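Local coordinates for L-Ala-D/L-Glu epimerase, a muconate lactonizing enzyme (Klebsiella pneumoniae subsp. pneumoniae MGH 78578, PDB 3FCP), which belongs to the enolase superfamily and holds a magnesium ion at the C-terminal ends of the strands of its barrel domain, at residues A[247-252]-A[269-274]; A[197-202]-A[223-228]; A[124-129]-A[352-357]. All coordinates share one frame; numbering follows the deposited sequence.

Contact 1 of 3, residues A[247-252]-A[269-274]; sequences ILADEA and GAYALK. With MG (magnesium ion), chain I.
With CG anti to the backbone N (chi1 -176°), D250 turns its carboxylate toward K274, whose side chain sets out with CG beside its own backbone N and then runs fully extended to NZ. The two side chains cross at about a right angle and form a salt bridge: K274 NZ lies 3.1 Å from D250 OD2, on the syn side of that oxygen and 24° out of the carboxylate plane, and has a weaker, longer bond to OD1. Water 1 joins the same pair a second time, accepting from K274 NZ and donating to D250 OD1. OD2 also binds the magnesium ion at 2.3 Å. E251 OE2 binds the same ion at 2.2 Å.

Behind this site the strands of 247-252 and 269-274 run parallel, as neighbours of a beta-alpha-beta unit in the TIM-type barrel, with helix 256-264 as the crossover. Three backbone bonds pair them: A270 N to I247 O, A249 N to A270 O at 2.8 Å, and A272 N to A249 O. L248 lays CD2 over the opposing backbone, 3.3 Å from A270 O, and reaches the methyl groups of A270 and A272. On the other face A249 CB touches Y271 CD1 at 3.9 Å; the ring of Y271 then packs on helix 283-294, and its OH bonds to G259 O.

K277 forms a salt bridge with D250 OD1, and N201 is the third protein ligand of the ion. With magnesium and K274 sharing OD2, and K277 and water 1 at OD1, both carboxylate oxygens are engaged. This should fix the rotation of the D250 carboxylate and tie the position of K274 NZ to the metal site.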
# COMPACT_ATOMS: atom_id res chain seq x y z
N ILE A 247 20.04 -8.54 9.03
CA ILE A 247 19.89 -7.46 10.01
C ILE A 247 19.33 -8.07 11.30
O ILE A 247 18.39 -8.87 11.27
CB ILE A 247 18.91 -6.36 9.51
CG1 ILE A 247 19.39 -5.77 8.18
CG2 ILE A 247 18.80 -5.26 10.56
CD1 ILE A 247 20.83 -5.27 8.20
N LEU A 248 19.91 -7.68 12.43
CA LEU A 248 19.49 -8.16 13.74
C LEU A 248 18.86 -6.99 14.50
O LEU A 248 19.49 -5.96 14.72
CB LEU A 248 20.72 -8.66 14.53
CG LEU A 248 20.62 -9.77 15.59
CD1 LEU A 248 21.46 -9.37 16.79
CD2 LEU A 248 19.18 -10.07 15.99
N ALA A 249 17.60 -7.15 14.90
CA ALA A 249 16.93 -6.09 15.65
C ALA A 249 17.19 -6.28 17.15
O ALA A 249 17.10 -7.39 17.66
CB ALA A 249 15.42 -6.14 15.37
N ASP A 250 17.53 -5.20 17.85
CA ASP A 250 17.74 -5.28 19.29
C ASP A 250 16.78 -4.33 19.99
O ASP A 250 15.66 -4.72 20.31
CB ASP A 250 19.20 -4.95 19.68
CG ASP A 250 19.47 -5.13 21.18
OD1 ASP A 250 18.57 -5.62 21.91
OD2 ASP A 250 20.58 -4.79 21.65
N GLU A 251 17.20 -3.08 20.19
CA GLU A 251 16.35 -2.10 20.86
C GLU A 251 14.98 -1.91 20.20
O GLU A 251 14.03 -1.48 20.86
CB GLU A 251 17.05 -0.73 20.95
CG GLU A 251 18.10 -0.60 22.05
CD GLU A 251 19.36 -1.40 21.78
OE1 GLU A 251 19.64 -1.71 20.60
OE2 GLU A 251 20.09 -1.71 22.74
N ALA A 252 14.88 -2.22 18.91
CA ALA A 252 13.62 -2.08 18.18
C ALA A 252 12.57 -3.11 18.60
O ALA A 252 11.38 -2.96 18.30
CB ALA A 252 13.86 -2.19 16.68
N GLY A 269 14.81 -10.56 8.91
CA GLY A 269 16.11 -10.77 9.50
C GLY A 269 15.94 -11.56 10.79
O GLY A 269 15.27 -12.59 10.80
N ALA A 270 16.53 -11.08 11.88
CA ALA A 270 16.43 -11.78 13.15
C ALA A 270 16.18 -10.84 14.33
O ALA A 270 16.38 -9.63 14.22
CB ALA A 270 17.70 -12.60 13.39
N TYR A 271 15.74 -11.42 15.44
CA TYR A 271 15.49 -10.67 16.67
C TYR A 271 16.46 -11.09 17.77
O TYR A 271 16.74 -12.28 17.97
CB TYR A 271 14.07 -10.90 17.20
CG TYR A 271 12.93 -10.29 16.40
CD1 TYR A 271 13.16 -9.30 15.45
CD2 TYR A 271 11.61 -10.67 16.66
CE1 TYR A 271 12.10 -8.70 14.77
CE2 TYR A 271 10.54 -10.07 15.99
CZ TYR A 271 10.80 -9.09 15.05
OH TYR A 271 9.75 -8.50 14.38
N ALA A 272 16.97 -10.10 18.50
CA ALA A 272 17.86 -10.37 19.62
C ALA A 272 16.98 -10.56 20.85
O ALA A 272 16.58 -9.58 21.48
CB ALA A 272 18.82 -9.18 19.84
N LEU A 273 16.65 -11.80 21.17
CA LEU A 273 15.82 -12.09 22.34
C LEU A 273 16.62 -11.81 23.61
O LEU A 273 17.80 -12.15 23.70
CB LEU A 273 15.39 -13.56 22.34
CG LEU A 273 14.71 -14.15 21.11
CD1 LEU A 273 14.50 -15.65 21.29
CD2 LEU A 273 13.38 -13.45 20.88
N LYS A 274 15.99 -11.16 24.59
CA LYS A 274 16.63 -10.87 25.87
C LYS A 274 15.56 -10.98 26.95
O LYS A 274 14.51 -10.35 26.84
CB LYS A 274 17.26 -9.47 25.88
CG LYS A 274 18.43 -9.31 24.90
CD LYS A 274 19.11 -7.96 25.05
CE LYS A 274 20.28 -7.82 24.06
NZ LYS A 274 20.98 -6.53 24.23
MG MG I . 21.79 -2.82 21.80
O HOH W 1 19.11 -4.49 24.44
O HOH W 2 22.31 -3.62 19.48
O HOH W 3 24.14 -3.47 21.86
O HOH W 4 22.29 -3.30 24.29

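Contact 2 of 3, residues A[197-202]-A[223-228]; sequences RVDVNQ and LIEQPV. With MG (magnesium ion), chain I.
R197 lays CG against L223 CB at 3.7 Å, the two side chains crossing at a slant. Its guanidinium carries on past the strands, bonding to S195 through NE and to the W324 carbonyl through NH1. V198 donates its N to L223 O and takes E225 N on its own O at 2.7 Å, while on the opposite face of the sheet its CG2 meets I224 CG2 and both side chains face helix 206-218.

At D199 two acids stack: the carboxylates of D199 and E225 lie 1° from parallel, with D199 OD2 3.6 Å from E225 OE1. K168 makes salt bridges to both of these oxygens, which probably offsets the repulsion of like charges. Water 3, a magnesium ligand, donates to D199 OD2 and so places this acid in the second shell of the metal. These are neighbouring parallel strands of the enolase-type barrel, connected through helix 206-218, and the polar residues gather where the strands end.

V200 N continues the pairing to E225 O at 3.1 Å, and its CG2 rests on P227 CA. Around V200 the chain bends in an Asx turn: N201 N bonds to D199 OD1, approaching from above the carboxylate plane. With CG anti to the backbone N (chi1 -166°), N201 points OD1 at the magnesium ion, 2.2 Å away. Q202 N bonds to Q226 O at 2.8 Å, and Q226 in turn sends NE2 to V228 O and offers OE1 to the backbone N of D250 and A252.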
# COMPACT_ATOMS: atom_id res chain seq x y z
N ARG A 197 30.03 -10.58 13.03
CA ARG A 197 28.80 -9.80 13.18
C ARG A 197 29.22 -8.46 13.75
O ARG A 197 30.24 -8.36 14.43
CB ARG A 197 27.82 -10.48 14.15
CG ARG A 197 27.39 -11.92 13.78
CD ARG A 197 28.31 -12.96 14.42
NE ARG A 197 27.86 -14.33 14.18
CZ ARG A 197 26.78 -14.88 14.73
NH1 ARG A 197 26.02 -14.18 15.57
NH2 ARG A 197 26.46 -16.13 14.45
N VAL A 198 28.44 -7.41 13.47
CA VAL A 198 28.75 -6.09 14.02
C VAL A 198 27.51 -5.56 14.72
O VAL A 198 26.38 -5.93 14.37
CB VAL A 198 29.18 -5.08 12.92
CG1 VAL A 198 30.31 -5.66 12.08
CG2 VAL A 198 27.98 -4.70 12.05
N ASP A 199 27.72 -4.71 15.70
CA ASP A 199 26.64 -4.11 16.46
C ASP A 199 26.91 -2.61 16.54
O ASP A 199 27.90 -2.19 17.12
CB ASP A 199 26.59 -4.74 17.86
CG ASP A 199 25.47 -4.17 18.73
OD1 ASP A 199 24.55 -3.54 18.19
OD2 ASP A 199 25.53 -4.38 19.97
N VAL A 200 26.02 -1.82 15.93
CA VAL A 200 26.16 -0.37 15.91
C VAL A 200 25.36 0.24 17.07
O VAL A 200 25.47 1.43 17.35
CB VAL A 200 25.63 0.22 14.58
CG1 VAL A 200 26.22 1.61 14.36
CG2 VAL A 200 25.99 -0.70 13.42
N ASN A 201 24.56 -0.59 17.72
CA ASN A 201 23.74 -0.17 18.85
C ASN A 201 23.09 1.21 18.70
O ASN A 201 23.29 2.09 19.53
CB ASN A 201 24.56 -0.23 20.15
CG ASN A 201 23.69 -0.14 21.40
OD1 ASN A 201 22.67 -0.84 21.52
ND2 ASN A 201 24.09 0.71 22.34
N GLN A 202 22.31 1.38 17.63
CA GLN A 202 21.57 2.62 17.37
C GLN A 202 22.33 3.86 16.93
O GLN A 202 21.72 4.87 16.62
CB GLN A 202 20.77 3.02 18.62
CG GLN A 202 19.63 2.09 19.00
CD GLN A 202 18.81 2.65 20.16
OE1 GLN A 202 19.21 2.57 21.33
NE2 GLN A 202 17.67 3.23 19.84
N LEU A 223 26.07 -10.47 9.88
CA LEU A 223 24.93 -9.90 10.57
C LEU A 223 25.24 -8.49 11.08
O LEU A 223 26.32 -8.25 11.61
CB LEU A 223 24.57 -10.80 11.75
CG LEU A 223 23.29 -10.55 12.56
CD1 LEU A 223 22.07 -10.90 11.71
CD2 LEU A 223 23.32 -11.42 13.82
N ILE A 224 24.30 -7.58 10.90
CA ILE A 224 24.45 -6.20 11.35
C ILE A 224 23.36 -5.95 12.39
O ILE A 224 22.17 -6.00 12.06
CB ILE A 224 24.25 -5.20 10.18
CG1 ILE A 224 25.22 -5.52 9.04
CG2 ILE A 224 24.47 -3.77 10.69
CD1 ILE A 224 24.97 -4.69 7.76
N GLU A 225 23.76 -5.67 13.63
CA GLU A 225 22.81 -5.44 14.71
C GLU A 225 22.43 -3.98 14.93
O GLU A 225 23.30 -3.10 15.01
CB GLU A 225 23.37 -6.03 16.01
CG GLU A 225 22.37 -6.07 17.17
CD GLU A 225 22.98 -6.63 18.45
OE1 GLU A 225 24.05 -7.28 18.39
OE2 GLU A 225 22.37 -6.42 19.53
N GLN A 226 21.12 -3.74 15.04
CA GLN A 226 20.54 -2.42 15.29
C GLN A 226 21.37 -1.26 14.76
O GLN A 226 21.85 -0.41 15.52
CB GLN A 226 20.32 -2.25 16.80
CG GLN A 226 19.37 -1.14 17.20
CD GLN A 226 17.95 -1.38 16.74
OE1 GLN A 226 17.36 -2.43 17.02
NE2 GLN A 226 17.38 -0.42 16.03
N PRO A 227 21.54 -1.19 13.42
CA PRO A 227 22.32 -0.11 12.81
C PRO A 227 21.78 1.29 13.06
O PRO A 227 22.55 2.23 13.25
CB PRO A 227 22.31 -0.49 11.32
CG PRO A 227 21.02 -1.25 11.17
CD PRO A 227 21.00 -2.10 12.40
N VAL A 228 20.46 1.42 13.08
CA VAL A 228 19.83 2.72 13.30
C VAL A 228 19.09 2.80 14.63
O VAL A 228 18.99 1.82 15.37
CB VAL A 228 18.84 3.06 12.15
CG1 VAL A 228 19.60 3.21 10.85
CG2 VAL A 228 17.78 1.97 12.03
MG MG I . 21.79 -2.82 21.80
O HOH W 5 25.58 -8.57 16.33
O HOH W 2 22.31 -3.62 19.48
O HOH W 3 24.14 -3.47 21.86
O HOH W 4 22.29 -3.30 24.29

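Contact 3 of 3, residues A[124-129]-A[352-357]; sequences PVSALL and LPQTPG
P124 is covered by the carbonyls of the 352-357 loop: its CB lies 3.2 Å from T355 O, its CD 3.7 Å from Q354 O, and its CA makes a CH···O contact of 3.2 Å with G357 O. That last oxygen also accepts the one backbone hydrogen bond of the contact, from V125 N at 3.0 Å. The donor sits 51° above the carbonyl plane of G357, and V125 CG2 closes over the same group. One residue on, S126 holds CB 4.1 Å from L352 CD2.

P124 occupies the N-cap of helix 125-128, and its own O receives L128 N inside the turn. G357 has a positive phi (77°) and is bonded through its backbone to L123, while L352 is bonded to T135. Helix 307-317 backs the contact, with H315 against V125 and S126. At the far end of the short helix, L129 O accepts from N89 of a third subunit.

The contact joins helix 125-128 to the loop between strand 349-351 and helix 364-370, 223 residues further along the chain. G357 O thus occupies V125 N, a first-turn N-H with no acceptor one turn back within the helix; any added pull from so short a helix would be slight.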
# COMPACT_ATOMS: atom_id res chain seq x y z
N PRO A 124 14.83 -28.84 35.94
CA PRO A 124 15.53 -27.61 35.56
C PRO A 124 14.51 -26.69 34.89
O PRO A 124 13.50 -27.16 34.36
CB PRO A 124 16.61 -28.10 34.60
CG PRO A 124 15.98 -29.32 33.97
CD PRO A 124 15.33 -29.99 35.16
N VAL A 125 14.77 -25.38 34.91
CA VAL A 125 13.86 -24.42 34.30
C VAL A 125 13.56 -24.76 32.84
O VAL A 125 12.42 -24.61 32.38
CB VAL A 125 14.43 -22.99 34.40
CG1 VAL A 125 13.52 -22.01 33.64
CG2 VAL A 125 14.56 -22.59 35.86
N SER A 126 14.58 -25.22 32.11
CA SER A 126 14.39 -25.58 30.70
C SER A 126 13.26 -26.61 30.54
O SER A 126 12.49 -26.55 29.57
CB SER A 126 15.70 -26.15 30.12
OG SER A 126 16.13 -27.30 30.83
N ALA A 127 13.17 -27.54 31.48
CA ALA A 127 12.13 -28.56 31.45
C ALA A 127 10.76 -27.93 31.72
O ALA A 127 9.76 -28.33 31.13
CB ALA A 127 12.41 -29.65 32.50
N LEU A 128 10.72 -26.95 32.61
CA LEU A 128 9.47 -26.27 32.91
C LEU A 128 9.04 -25.48 31.67
O LEU A 128 7.87 -25.18 31.48
CB LEU A 128 9.63 -25.29 34.09
CG LEU A 128 10.08 -25.79 35.47
CD1 LEU A 128 9.87 -24.67 36.48
CD2 LEU A 128 9.30 -27.02 35.88
N LEU A 129 10.00 -25.14 30.82
CA LEU A 129 9.70 -24.38 29.61
C LEU A 129 9.44 -25.29 28.42
O LEU A 129 9.46 -24.85 27.27
CB LEU A 129 10.82 -23.38 29.31
CG LEU A 129 11.10 -22.38 30.44
CD1 LEU A 129 12.21 -21.42 30.02
CD2 LEU A 129 9.83 -21.61 30.80
N LEU A 352 24.62 -26.15 29.88
CA LEU A 352 23.40 -25.80 30.59
C LEU A 352 23.13 -26.78 31.73
O LEU A 352 23.00 -27.98 31.51
CB LEU A 352 22.20 -25.84 29.63
CG LEU A 352 20.86 -25.50 30.30
CD1 LEU A 352 20.82 -24.02 30.65
CD2 LEU A 352 19.72 -25.87 29.37
N PRO A 353 23.05 -26.27 32.97
CA PRO A 353 22.79 -27.18 34.10
C PRO A 353 21.44 -27.85 33.91
O PRO A 353 20.53 -27.27 33.32
CB PRO A 353 22.79 -26.24 35.31
CG PRO A 353 23.64 -25.08 34.86
CD PRO A 353 23.22 -24.88 33.43
N GLN A 354 21.30 -29.08 34.39
CA GLN A 354 20.02 -29.77 34.28
C GLN A 354 19.54 -30.28 35.63
O GLN A 354 18.77 -31.23 35.71
CB GLN A 354 20.11 -30.93 33.28
CG GLN A 354 20.20 -30.50 31.81
CD GLN A 354 18.95 -29.78 31.32
OE1 GLN A 354 18.78 -28.58 31.54
NE2 GLN A 354 18.08 -30.52 30.64
N THR A 355 20.01 -29.64 36.70
CA THR A 355 19.60 -30.00 38.05
C THR A 355 18.33 -29.19 38.31
O THR A 355 17.92 -28.39 37.46
CB THR A 355 20.70 -29.64 39.07
OG1 THR A 355 21.04 -28.25 38.95
CG2 THR A 355 21.95 -30.48 38.81
N PRO A 356 17.68 -29.38 39.47
CA PRO A 356 16.44 -28.62 39.74
C PRO A 356 16.59 -27.09 39.74
O PRO A 356 17.54 -26.56 40.31
CB PRO A 356 15.99 -29.16 41.09
CG PRO A 356 16.50 -30.59 41.07
CD PRO A 356 17.90 -30.39 40.52
N GLY A 357 15.63 -26.41 39.12
CA GLY A 357 15.67 -24.96 39.06
C GLY A 357 16.67 -24.43 38.05
O GLY A 357 16.89 -25.04 37.00

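Overall arrangement
Contacts 1 and 2 form one continuous patch of the barrel, their centres 9 Å apart. Strands 223-225 and 246-249 lie side by side, joined by probable hydrogen bonds from L248 N to I224 O and from Q226 N to L248 O. Both contacts end at the magnesium ion, where contact 1 supplies two of the protein ligands and contact 2 the third, with waters 2, 3 and 4 bound to it as well; E251 OE2 and N201 OD1 come within 3.0 Å of each other there. Contact 3 lies apart, with its centre about 25 Å from that of contact 1 and about 32 Å from that of contact 2, on the opposite side of the chain's centre from the latter.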